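Local coordinates for AT-rich interactive domain-containing protein 4 (Arabidopsis thaliana, PDB 6LQF) that binds DNA and a trimethylated-lysine mark on the histone H3 tail through a linked ARID domain and PHD finger, and probably regulates transcription in the nucleus, at residues R63-L66 against F67-Y70; Y70-V73 against V74-G78; E132-L135 against I136-S139; Y179-P182 against N183-V186. All coordinates share one frame; numbering follows the deposited sequence.

Interaction 1 of 4, residues R63-L66 against F67-Y70; sequences RLDL and FNLY
Asp65 meets Phe67, Asn68 and Leu69 in an N-cap: it sits just before helix 66-74 of the ARID domain and closes its first turn. At Phe67 the link is indirect. A water donates to Asp65 OD1 and accepts from Phe67 N, while the Phe67 ring leads away to Phe29. Asn68 is gripped twice. Its backbone N donates to Asp65 OD1 at 3.2 Å, arriving from above the carboxylate plane. Its side chain follows suit, with ND2 donating to Asp65 OD2 at 2.7 Å. That bond is nearly straight, 171° at the hydrogen, and uses the syn lone pair of OD2. Each carboxylate oxygen thus takes one donor of Asn68, with the carboxylate and amide planes standing 84° apart. Asp65 holds CG anti to its own backbone N (chi1 177°), which swings the carboxylate over the opening turn. Arg96 N also donates to OD2, which ties the cap to a neighbouring loop. Leu69 N reaches Asp65 O at 3.2 Å, and its side chain packs on Trp87 and Val91 of helix 87-91. Leu69 CD2 lies 4.4 Å from Leu66 CD2, a light apolar touch. Last comes Tyr70, whose backbone N donates to Leu66 O at 2.9 Å.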
# COMPACT_ATOMS: atom_id res chain seq x y z
N ARG A 63 3.44 10.88 -14.30
CA ARG A 63 4.08 11.29 -13.03
C ARG A 63 3.81 10.24 -11.95
O ARG A 63 2.73 9.71 -11.87
CB ARG A 63 3.56 12.66 -12.57
CG ARG A 63 4.33 13.21 -11.34
CD ARG A 63 3.81 14.64 -10.98
NE ARG A 63 3.66 15.55 -12.13
CZ ARG A 63 4.64 16.35 -12.55
NH1 ARG A 63 5.82 16.42 -11.94
NH2 ARG A 63 4.44 17.15 -13.58
N LEU A 64 4.81 9.91 -11.14
CA LEU A 64 4.65 8.89 -10.11
C LEU A 64 3.51 9.22 -9.13
O LEU A 64 3.49 10.32 -8.57
CB LEU A 64 5.97 8.78 -9.38
CG LEU A 64 5.98 7.78 -8.24
CD1 LEU A 64 5.83 6.37 -8.78
CD2 LEU A 64 7.28 7.98 -7.49
N ASP A 65 2.58 8.26 -8.93
CA ASP A 65 1.40 8.43 -8.06
C ASP A 65 1.70 8.01 -6.62
O ASP A 65 1.45 6.85 -6.20
CB ASP A 65 0.24 7.60 -8.64
CG ASP A 65 -1.02 7.62 -7.79
OD1 ASP A 65 -1.10 8.34 -6.77
OD2 ASP A 65 -1.97 6.90 -8.20
N LEU A 66 2.26 8.93 -5.86
CA LEU A 66 2.72 8.61 -4.49
C LEU A 66 1.58 8.33 -3.54
O LEU A 66 1.74 7.55 -2.58
CB LEU A 66 3.56 9.77 -3.92
CG LEU A 66 4.89 9.99 -4.55
CD1 LEU A 66 5.42 11.34 -4.06
CD2 LEU A 66 5.83 8.90 -4.06
N PHE A 67 0.42 8.97 -3.77
CA PHE A 67 -0.71 8.75 -2.86
C PHE A 67 -1.21 7.32 -2.86
O PHE A 67 -1.39 6.69 -1.79
CB PHE A 67 -1.83 9.70 -3.30
CG PHE A 67 -3.04 9.69 -2.41
CD1 PHE A 67 -2.94 9.86 -1.03
CD2 PHE A 67 -4.29 9.55 -2.97
CE1 PHE A 67 -4.09 9.91 -0.23
CE2 PHE A 67 -5.43 9.60 -2.15
CZ PHE A 67 -5.31 9.81 -0.81
N ASN A 68 -1.39 6.76 -4.06
CA ASN A 68 -1.89 5.38 -4.08
C ASN A 68 -0.79 4.40 -3.74
O ASN A 68 -1.08 3.38 -3.12
CB ASN A 68 -2.53 5.07 -5.42
CG ASN A 68 -3.90 5.73 -5.53
OD1 ASN A 68 -4.76 5.46 -4.67
ND2 ASN A 68 -4.08 6.63 -6.48
N LEU A 69 0.49 4.72 -4.07
CA LEU A 69 1.59 3.85 -3.67
C LEU A 69 1.60 3.75 -2.14
O LEU A 69 1.69 2.63 -1.54
CB LEU A 69 2.93 4.44 -4.20
CG LEU A 69 4.22 3.83 -3.64
CD1 LEU A 69 4.21 2.35 -3.98
CD2 LEU A 69 5.47 4.50 -4.30
N TYR A 70 1.49 4.89 -1.47
CA TYR A 70 1.51 4.93 -0.00
C TYR A 70 0.33 4.18 0.59
O TYR A 70 0.53 3.34 1.45
CB TYR A 70 1.49 6.37 0.48
CG TYR A 70 1.62 6.49 1.99
CD1 TYR A 70 2.87 6.27 2.61
CD2 TYR A 70 0.54 6.89 2.77
CE1 TYR A 70 3.00 6.43 3.96
CE2 TYR A 70 0.67 7.04 4.17
CZ TYR A 70 1.92 6.85 4.73
OH TYR A 70 2.06 7.02 6.10
O HOH W 1 -0.34 10.84 -5.97

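Interaction 2 of 4, residues Y70-V73 against V74-G78; sequences YREV and VSRGG
Val74 lies against Tyr70 on the tightly packed side of this helix end. Its CG1 sits over one face of the Tyr70 ring, 3.8 Å from the centroid and 19° off the ring normal, a CH-pi contact. CG1 stands anti to the carbonyl carbon of Val74 (chi1 -61°), which points this methyl back at the ring one turn earlier. The ring is also edge-to-face with Tyr122, and its hydroxyl is hydrogen-bonded to Asp128. Val74 N donates to Tyr70 O at 2.9 Å, nearly along the C=O axis. Tyr115 of helix 107-118 covers Val73 and Val74, so this side is buried.

The other side is polar and reaches water and the bound peptide. Arg76 NH1 donates to Glu72 OE1 at 2.8 Å in a salt bridge, using the anti lone pair of that oxygen. The same NH1 also donates to Glu72 O at 3.0 Å. Both acceptors lie in the guanidinium plane, so the pair of bonds should limit its rotation. A water joins Glu72 OE1 to Arg76 NH2. Lys94 pairs with Glu72 OE2, and the bound peptide gives a basic side chain to OE1 and accepts from Arg76 NE through its backbone.

The chain then turns off the helix. Val73 O accepts from Arg76 N and from Gly78 N, at 3.0 Å for the latter, on opposite faces of its plane. Gly77 N donates to Val74 O at 3.1 Å. With Gly77 at positive phi as the C-prime residue, this is a Schellman motif ending helix 66-74.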
# COMPACT_ATOMS: atom_id res chain seq x y z
N TYR A 70 1.49 4.89 -1.47
CA TYR A 70 1.51 4.93 -0.00
C TYR A 70 0.33 4.18 0.59
O TYR A 70 0.53 3.34 1.45
CB TYR A 70 1.49 6.37 0.48
CG TYR A 70 1.62 6.49 1.99
CD1 TYR A 70 2.87 6.27 2.61
CD2 TYR A 70 0.54 6.89 2.77
CE1 TYR A 70 3.00 6.43 3.96
CE2 TYR A 70 0.67 7.04 4.17
CZ TYR A 70 1.92 6.85 4.73
OH TYR A 70 2.06 7.02 6.10
N ARG A 71 -0.88 4.45 0.08
CA ARG A 71 -2.09 3.81 0.66
C ARG A 71 -2.02 2.29 0.53
O ARG A 71 -2.36 1.56 1.50
CB ARG A 71 -3.36 4.33 0.00
CG ARG A 71 -3.58 5.79 0.40
CD ARG A 71 -4.94 6.31 0.11
NE ARG A 71 -5.27 6.23 -1.29
CZ ARG A 71 -6.46 6.55 -1.78
NH1 ARG A 71 -7.43 6.95 -0.95
NH2 ARG A 71 -6.70 6.47 -3.08
N GLU A 72 -1.54 1.80 -0.61
CA GLU A 72 -1.53 0.36 -0.80
C GLU A 72 -0.49 -0.32 0.09
O GLU A 72 -0.70 -1.45 0.59
CB GLU A 72 -1.25 -0.00 -2.25
CG GLU A 72 -2.41 0.39 -3.19
CD GLU A 72 -3.80 -0.10 -2.73
OE1 GLU A 72 -3.91 -1.25 -2.24
OE2 GLU A 72 -4.82 0.64 -2.86
N VAL A 73 0.61 0.34 0.37
CA VAL A 73 1.65 -0.26 1.20
C VAL A 73 1.31 -0.18 2.67
O VAL A 73 1.44 -1.21 3.39
CB VAL A 73 3.02 0.41 0.94
CG1 VAL A 73 4.07 -0.04 2.00
CG2 VAL A 73 3.49 0.02 -0.46
N VAL A 74 0.78 0.96 3.13
CA VAL A 74 0.56 1.03 4.58
C VAL A 74 -0.66 0.18 4.96
O VAL A 74 -0.71 -0.35 6.08
CB VAL A 74 0.43 2.45 5.13
CG1 VAL A 74 1.74 3.19 4.82
CG2 VAL A 74 -0.77 3.21 4.50
N SER A 75 -1.61 0.00 4.04
CA SER A 75 -2.79 -0.86 4.33
C SER A 75 -2.38 -2.31 4.51
O SER A 75 -3.15 -3.09 5.11
CB SER A 75 -3.82 -0.74 3.24
OG SER A 75 -3.40 -1.33 2.04
N ARG A 76 -1.19 -2.68 4.02
CA ARG A 76 -0.69 -4.05 4.14
C ARG A 76 0.39 -4.21 5.21
O ARG A 76 1.01 -5.29 5.34
CB ARG A 76 -0.15 -4.53 2.81
CG ARG A 76 -1.31 -4.71 1.81
CD ARG A 76 -0.80 -5.06 0.46
NE ARG A 76 -1.89 -5.44 -0.45
CZ ARG A 76 -2.61 -4.57 -1.14
NH1 ARG A 76 -2.40 -3.27 -1.03
NH2 ARG A 76 -3.57 -5.00 -1.95
N GLY A 77 0.56 -3.20 6.06
CA GLY A 77 1.48 -3.34 7.16
C GLY A 77 2.77 -2.57 6.99
O GLY A 77 3.62 -2.66 7.87
N GLY A 78 2.93 -1.81 5.91
CA GLY A 78 4.12 -0.96 5.76
C GLY A 78 5.24 -1.61 4.98
O GLY A 78 5.16 -2.80 4.61
O HOH W 2 -4.53 -3.72 -4.26

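Interaction 3 of 4, residues E132-L135 against I136-S139; sequences ECCL and ICRS. With ZN (zinc ion), chain G.
The backbone of 132-139 folds back on itself without regular helix or strand: Cys134 N donates to Ser139 O at 2.9 Å, and Arg138 N donates to Cys134 O at 2.8 Å. These two bonds close a tight loop whose cysteine side chains hold a zinc ion. This is the first CxxC knuckle of the PHD finger. Cys134 SG and Cys137 SG each bind the zinc at 2.4 Å, and His156 and Cys159 complete the site. Cys134 carries SG anti to its backbone N (chi1 176°), which places the sulfur under the amides that follow. Cys137 N donates to Cys134 SG at 3.5 Å in a nearly straight bond, 172° at the hydrogen, and Ile136 N adds a weak one. Ser139 N likewise donates to Cys137 SG. Such N-H donors would probably ease the negative charge on the metal-bound sulfurs and hold them in place.

Arg138 bends back over the loop through chi2 and chi3. Cys134 O lies over one face of its guanidinium, and NH1 makes a weak bond to Leu135 O at 3.4 Å. Leu135 CD1 packs on Ile136 CG1 at 3.6 Å. The loop rests on strand 154-156. Leu135 shares backbone hydrogen bonds with Trp154, both Leu135 and Ile136 touch Ala155, and Ser139 touches His156.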
# COMPACT_ATOMS: atom_id res chain seq x y z
N GLU A 132 -4.30 -4.40 12.11
CA GLU A 132 -5.49 -5.20 12.47
C GLU A 132 -5.13 -6.63 12.78
O GLU A 132 -4.20 -7.19 12.19
CB GLU A 132 -6.51 -5.21 11.34
CG GLU A 132 -7.15 -3.90 11.00
CD GLU A 132 -8.07 -4.07 9.82
OE1 GLU A 132 -8.92 -4.99 9.85
OE2 GLU A 132 -7.91 -3.32 8.83
N CYS A 133 -5.89 -7.23 13.69
CA CYS A 133 -5.73 -8.65 14.01
C CYS A 133 -6.60 -9.48 13.06
O CYS A 133 -7.43 -8.96 12.33
CB CYS A 133 -6.11 -8.93 15.46
SG CYS A 133 -7.89 -8.75 15.83
N CYS A 134 -6.36 -10.77 13.07
CA CYS A 134 -7.17 -11.74 12.32
C CYS A 134 -8.60 -11.78 12.83
O CYS A 134 -8.82 -11.92 14.03
CB CYS A 134 -6.51 -13.14 12.44
SG CYS A 134 -7.46 -14.45 11.65
N LEU A 135 -9.56 -11.68 11.93
CA LEU A 135 -10.97 -11.63 12.32
C LEU A 135 -11.39 -12.96 12.89
O LEU A 135 -12.41 -13.01 13.61
CB LEU A 135 -11.86 -11.23 11.11
CG LEU A 135 -11.87 -12.18 9.89
CD1 LEU A 135 -12.98 -13.22 9.98
CD2 LEU A 135 -12.03 -11.39 8.58
N ILE A 136 -10.68 -14.03 12.53
CA ILE A 136 -11.01 -15.37 13.09
C ILE A 136 -10.37 -15.62 14.44
O ILE A 136 -11.09 -15.85 15.42
CB ILE A 136 -10.59 -16.49 12.11
CG1 ILE A 136 -11.38 -16.31 10.81
CG2 ILE A 136 -10.88 -17.87 12.72
CD1 ILE A 136 -10.82 -17.08 9.60
N CYS A 137 -9.05 -15.60 14.51
CA CYS A 137 -8.34 -15.96 15.77
C CYS A 137 -7.98 -14.81 16.70
O CYS A 137 -7.50 -15.05 17.80
CB CYS A 137 -7.07 -16.73 15.46
SG CYS A 137 -5.71 -15.68 14.81
N ARG A 138 -8.11 -13.59 16.21
CA ARG A 138 -7.96 -12.35 16.98
C ARG A 138 -6.50 -12.08 17.37
O ARG A 138 -6.24 -11.30 18.30
CB ARG A 138 -8.86 -12.36 18.24
CG ARG A 138 -10.26 -12.93 18.06
CD ARG A 138 -11.12 -12.21 17.02
NE ARG A 138 -11.04 -10.75 17.13
CZ ARG A 138 -11.84 -9.90 16.48
NH1 ARG A 138 -12.80 -10.35 15.68
NH2 ARG A 138 -11.67 -8.59 16.64
N SER A 139 -5.56 -12.69 16.66
CA SER A 139 -4.14 -12.42 16.91
C SER A 139 -3.48 -11.83 15.66
O SER A 139 -4.09 -11.81 14.58
CB SER A 139 -3.42 -13.70 17.30
OG SER A 139 -2.88 -14.36 16.16
ZN ZN G . -5.94 -16.08 12.46

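Interaction 4 of 4, residues Y179-P182 against N183-V186; sequences YVCP and NCSV. With ZN (zinc ion), chain F.
This is a metal-binding turn at the surface, the last CxxC knuckle of the PHD finger, after helix 168-172. Cys181 SG and Cys184 SG each bind the zinc ion at 2.3 Å and lie 3.7 Å from each other. Cys148 and Cys151 complete the four-cysteine site. The two sulfurs come from differently turned side chains. In Cys181 the SG stands between the backbone N and the carbonyl carbon (chi1 82°), while in Cys184 it is anti to the carbonyl carbon (chi1 -75°); together they bring both sulfurs to one metal.

Cys181 O holds the turn closed. It accepts from Ser185 N at 3.1 Å, almost head-on. Ser185 OG donates to the same oxygen at 3.0 Å, from well above the carbonyl plane. Arg162 hydrogen-bonds to Ser185 OG through NH2 and to Val180 O through NH1. Beside the turn, Val180 CG1 packs on Cys184 CB at 3.8 Å and lies close to Ser185 OG.

Cys184 N makes two weak bonds, one of them to Cys181 O. The other, from Cys184 N to Cys181 SG at 3.4 Å, would probably offset some negative charge on the metal-bound thiolate.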
# COMPACT_ATOMS: atom_id res chain seq x y z
N TYR A 179 -12.18 -13.15 -2.21
CA TYR A 179 -12.25 -13.78 -0.90
C TYR A 179 -13.38 -13.16 -0.07
O TYR A 179 -13.43 -11.95 0.09
CB TYR A 179 -10.91 -13.65 -0.16
CG TYR A 179 -11.01 -14.25 1.23
CD1 TYR A 179 -11.07 -15.62 1.39
CD2 TYR A 179 -11.07 -13.45 2.37
CE1 TYR A 179 -11.20 -16.18 2.66
CE2 TYR A 179 -11.20 -13.99 3.65
CZ TYR A 179 -11.29 -15.36 3.77
OH TYR A 179 -11.41 -15.98 5.01
N VAL A 180 -14.25 -14.00 0.49
CA VAL A 180 -15.28 -13.55 1.41
C VAL A 180 -15.12 -14.36 2.67
O VAL A 180 -15.10 -15.59 2.59
CB VAL A 180 -16.69 -13.71 0.81
CG1 VAL A 180 -17.77 -13.40 1.82
CG2 VAL A 180 -16.83 -12.82 -0.43
N CYS A 181 -14.98 -13.70 3.80
CA CYS A 181 -14.65 -14.39 5.07
C CYS A 181 -15.81 -15.24 5.61
O CYS A 181 -16.95 -15.10 5.12
CB CYS A 181 -14.21 -13.33 6.12
SG CYS A 181 -15.58 -12.46 7.00
N PRO A 182 -15.53 -16.13 6.57
CA PRO A 182 -16.59 -17.02 7.07
C PRO A 182 -17.71 -16.24 7.74
O PRO A 182 -18.86 -16.69 7.72
CB PRO A 182 -15.85 -17.91 8.08
CG PRO A 182 -14.43 -17.91 7.65
CD PRO A 182 -14.20 -16.49 7.11
N ASN A 183 -17.41 -15.13 8.42
CA ASN A 183 -18.46 -14.35 9.08
C ASN A 183 -19.42 -13.66 8.10
O ASN A 183 -20.60 -13.52 8.40
CB ASN A 183 -17.83 -13.34 10.04
CG ASN A 183 -17.10 -14.03 11.17
OD1 ASN A 183 -17.27 -15.25 11.36
ND2 ASN A 183 -16.34 -13.28 11.95
N CYS A 184 -18.93 -13.25 6.93
CA CYS A 184 -19.75 -12.57 5.92
C CYS A 184 -20.54 -13.51 5.03
O CYS A 184 -21.60 -13.17 4.51
CB CYS A 184 -18.86 -11.72 5.01
SG CYS A 184 -18.29 -10.21 5.76
N SER A 185 -20.01 -14.70 4.81
CA SER A 185 -20.56 -15.62 3.82
C SER A 185 -22.01 -15.98 4.06
O SER A 185 -22.39 -16.33 5.18
CB SER A 185 -19.72 -16.89 3.79
OG SER A 185 -18.52 -16.64 3.08
N VAL A 186 -22.81 -15.87 3.00
CA VAL A 186 -24.16 -16.43 3.05
C VAL A 186 -24.19 -17.71 2.20
O VAL A 186 -25.26 -18.34 2.06
CB VAL A 186 -25.24 -15.41 2.56
CG1 VAL A 186 -25.23 -14.17 3.48
CG2 VAL A 186 -25.05 -15.01 1.07
ZN ZN F . -16.01 -10.46 5.94

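Overall arrangement
Along the chain the four contacts follow in order, two in the ARID domain and two in the PHD finger. Interactions 1 and 2 share helix 66-74 and Tyr70, with centres about 12 Å apart. One begins the helix and the other ends it. Interactions 3 and 4 lie about 14 Å apart between centres, each on its own zinc ion, and they touch where Leu135 CD2 packs on Cys181 CB at 3.8 Å. This apolar join links the two zinc knuckles. Between the domains, interactions 2 and 3 approach to about 6 Å at their nearest atoms without touching. The bound peptide meets both Arg76 in interaction 2 and Tyr179 in interaction 4, so both domains contribute to holding it.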